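Local coordinates for hypothetical protein UNP Q5LQD5_SILPO (Silicibacter pomeroyi, PDB 2IMH), which is of unknown function but belongs to the DUF1028 family and is built from two antiparallel sheets with flanking helices, at residues A[180-185]-A[190-195]; A[19-22]-A[27-30]. All coordinates share one frame; numbering follows the deposited sequence.

Contact 1: residues A[180-185]-A[190-195]; sequences LRIDYH and IGALEQ
I182 points from the end of strand 175-182 at helix 189-200 and meets it between A192 and L193. One branch does the work: CG1 lies 3.5 Å from the backbone N of L193, and its terminal CD1 continues over the peptide of A192, 3.8 Å from A192 O. The methyl of A192 points back at the strand and is bracketed: I182 CD1 is 3.9 Å from A192 CB, and H185 CD2 reaches the same CB at 3.9 Å, obliquely to its ring. L193, with CG anti to its backbone N (chi1 -172°), carries CD1 across to L180, 3.6 Å from L180 O and 3.7 Å from L180 CB. Strand and helix run roughly antiparallel, with 146° between their directions. R181 leaves the opposite face of the strand and grips D183 side-on through NE and NH2, the straighter bond being R181 NE to D183 OD1 at 2.9 Å, close to the guanidinium plane. H185 ND1 accepts from the backbone N of both D187 and N188, helping hold the ring before the helix. No hydrogen bond crosses between the segments: apolar contact joins them, H185 ND1 ties down their connection, and the R181-D183 salt bridge braces the strand's far face.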
# COMPACT_ATOMS: atom_id res chain seq x y z
N LEU A 180 -0.53 -4.94 7.93
CA LEU A 180 0.40 -4.65 9.02
C LEU A 180 0.40 -3.16 9.25
O LEU A 180 0.76 -2.38 8.34
CB LEU A 180 1.82 -5.12 8.68
CG LEU A 180 1.92 -6.60 8.30
CD1 LEU A 180 3.33 -6.97 7.84
CD2 LEU A 180 1.40 -7.51 9.41
N ARG A 181 -0.01 -2.76 10.45
CA ARG A 181 -0.15 -1.34 10.77
C ARG A 181 0.59 -0.94 12.02
O ARG A 181 0.46 -1.59 13.07
CB ARG A 181 -1.63 -0.96 10.87
CG ARG A 181 -2.26 -0.79 9.48
CD ARG A 181 -3.74 -0.60 9.53
NE ARG A 181 -4.17 0.45 10.45
CZ ARG A 181 -5.44 0.79 10.61
NH1 ARG A 181 -6.37 0.18 9.87
NH2 ARG A 181 -5.80 1.73 11.47
N ILE A 182 1.41 0.10 11.89
CA ILE A 182 1.93 0.85 13.03
C ILE A 182 1.20 2.19 13.00
O ILE A 182 1.51 3.05 12.18
CB ILE A 182 3.46 1.08 12.91
CG1 ILE A 182 4.22 -0.26 12.71
CG2 ILE A 182 3.99 1.84 14.13
CD1 ILE A 182 4.07 -1.26 13.85
N ASP A 183 0.18 2.33 13.85
CA ASP A 183 -0.69 3.51 13.76
C ASP A 183 -0.11 4.72 14.49
O ASP A 183 -0.51 5.87 14.24
CB ASP A 183 -2.09 3.19 14.30
CG ASP A 183 -2.97 2.46 13.29
OD1 ASP A 183 -2.53 2.22 12.13
OD2 ASP A 183 -4.10 2.10 13.69
N TYR A 184 0.84 4.45 15.39
CA TYR A 184 1.62 5.50 16.04
C TYR A 184 2.92 4.92 16.59
O TYR A 184 2.92 3.87 17.26
CB TYR A 184 0.83 6.18 17.17
CG TYR A 184 1.73 7.05 18.03
CD1 TYR A 184 2.09 8.33 17.61
CD2 TYR A 184 2.24 6.57 19.25
CE1 TYR A 184 2.92 9.13 18.39
CE2 TYR A 184 3.09 7.37 20.03
CZ TYR A 184 3.42 8.64 19.59
OH TYR A 184 4.25 9.44 20.36
N HIS A 185 4.03 5.59 16.30
CA HIS A 185 5.30 5.30 16.97
C HIS A 185 6.01 6.64 17.09
O HIS A 185 6.02 7.39 16.12
CB HIS A 185 6.15 4.30 16.17
CG HIS A 185 7.35 3.80 16.91
ND1 HIS A 185 8.53 4.50 17.00
CD2 HIS A 185 7.55 2.64 17.60
CE1 HIS A 185 9.41 3.80 17.71
NE2 HIS A 185 8.83 2.67 18.09
N ILE A 190 8.63 3.09 10.66
CA ILE A 190 9.06 2.14 9.61
C ILE A 190 9.82 0.96 10.23
O ILE A 190 9.59 -0.20 9.86
CB ILE A 190 9.87 2.80 8.47
CG1 ILE A 190 9.05 3.91 7.80
CG2 ILE A 190 10.30 1.73 7.48
CD1 ILE A 190 9.83 4.70 6.73
N GLY A 191 10.71 1.25 11.18
CA GLY A 191 11.47 0.21 11.88
C GLY A 191 10.53 -0.74 12.61
O GLY A 191 10.71 -1.98 12.60
N ALA A 192 9.51 -0.15 13.23
CA ALA A 192 8.55 -0.95 13.98
C ALA A 192 7.74 -1.83 13.03
O ALA A 192 7.39 -2.98 13.37
CB ALA A 192 7.65 -0.06 14.82
N LEU A 193 7.43 -1.29 11.84
CA LEU A 193 6.77 -2.07 10.79
C LEU A 193 7.61 -3.26 10.37
O LEU A 193 7.08 -4.35 10.23
CB LEU A 193 6.46 -1.20 9.57
CG LEU A 193 5.60 -1.86 8.48
CD1 LEU A 193 4.25 -2.33 9.00
CD2 LEU A 193 5.41 -0.84 7.33
N GLU A 194 8.90 -3.06 10.15
CA GLU A 194 9.76 -4.18 9.76
C GLU A 194 9.76 -5.27 10.84
O GLU A 194 9.68 -6.47 10.53
CB GLU A 194 11.19 -3.72 9.45
CG GLU A 194 12.00 -4.85 8.83
CD GLU A 194 13.46 -4.50 8.55
OE1 GLU A 194 13.73 -3.70 7.62
OE2 GLU A 194 14.33 -5.07 9.23
N GLN A 195 9.83 -4.86 12.11
CA GLN A 195 9.81 -5.84 13.20
C GLN A 195 8.51 -6.63 13.15
O GLN A 195 8.50 -7.86 13.31
CB GLN A 195 9.92 -5.15 14.55
CG GLN A 195 11.34 -4.81 14.99
CD GLN A 195 11.38 -4.43 16.47
OE1 GLN A 195 10.75 -3.45 16.88
NE2 GLN A 195 12.11 -5.21 17.27

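Contact 2: residues A[19-22]-A[27-30]; sequences GAAA and CVGG
V28 and A21 make the contact almost by themselves, methyl against methyl: V28 CG2 stands 3.5 Å from A21 CB. The same CG2 also extends to the backbone N of A22, at 4.1 Å, while CG1 sits 3.8 Å from A21 O. Both methyls approach the strand from the side to which the A21 methyl points. With chi1 of V28 at 62°, CG2 is anti to the backbone N and is the methyl that reaches A21 CB, while CG1 lies between that N and the carbonyl carbon. A second shell places the valine. C27, the N-cap, has a left-handed backbone (phi 60°) that turns the chain into helix 28-32, and the backbone N of V28 is hydrogen-bonded to S165 OG. On the strand side, A21 pairs through its backbone with A167 of strand 165-172, whereas A20 and A22 pair with I7 and F5 of strand 4-11. The methyl of A20 packs on L146 and L150 of helix 142-155. This helix covers one face of the inner strand; on the other, V28 starts the short helix leading into strand 33-36 of the second sheet, consistent with the alpha-beta-beta-alpha layering of Ntn-hydrolase-like folds.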
# COMPACT_ATOMS: atom_id res chain seq x y z
N GLY A 19 0.80 -2.62 -1.23
CA GLY A 19 1.15 -1.21 -1.08
C GLY A 19 1.76 -0.98 0.28
O GLY A 19 1.65 -1.84 1.18
N ALA A 20 2.40 0.17 0.44
CA ALA A 20 2.98 0.55 1.72
C ALA A 20 2.96 2.06 1.82
O ALA A 20 3.01 2.74 0.79
CB ALA A 20 4.37 0.02 1.84
N ALA A 21 2.91 2.58 3.04
CA ALA A 21 2.80 4.04 3.19
C ALA A 21 3.34 4.46 4.54
O ALA A 21 3.43 3.66 5.47
CB ALA A 21 1.34 4.47 3.07
N ALA A 22 3.68 5.74 4.64
CA ALA A 22 4.08 6.31 5.92
C ALA A 22 3.71 7.78 5.90
O ALA A 22 3.69 8.40 4.83
CB ALA A 22 5.59 6.11 6.15
N CYS A 27 -2.21 6.53 11.96
CA CYS A 27 -3.14 5.64 11.29
C CYS A 27 -3.07 5.67 9.76
O CYS A 27 -4.09 5.48 9.10
CB CYS A 27 -4.58 5.95 11.74
SG CYS A 27 -4.87 5.80 13.53
N VAL A 28 -1.88 5.89 9.20
CA VAL A 28 -1.77 5.86 7.73
C VAL A 28 -2.42 4.63 7.08
O VAL A 28 -3.07 4.74 6.04
CB VAL A 28 -0.30 6.01 7.23
CG1 VAL A 28 0.57 4.84 7.73
CG2 VAL A 28 -0.27 6.14 5.70
N GLY A 29 -2.24 3.44 7.66
CA GLY A 29 -2.84 2.24 7.06
C GLY A 29 -4.36 2.35 6.93
O GLY A 29 -4.94 1.92 5.94
N GLY A 30 -5.00 2.92 7.95
CA GLY A 30 -6.44 3.10 7.99
C GLY A 30 -6.93 4.11 6.98
O GLY A 30 -7.97 3.93 6.35

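How the contacts relate
Contacts 1 and 2 belong to the same six-stranded sheet and have their centres about 10 Å apart. Strand 165-172 lies between strands 16-23 and 175-182, so neither contact's strand pairs directly with the other's. The bridge is made instead by the residues next to the strand and helix ends: D183 O of contact 1 and C27 N of contact 2 are 2.9 Å apart, a probable hydrogen bond. R181 also packs over the start of helix 28-32, with R181 CZ 3.4 Å from G30 N. Contact 1 packs on one face of the sheet and contact 2 on the other. No ligand or active site is established for either.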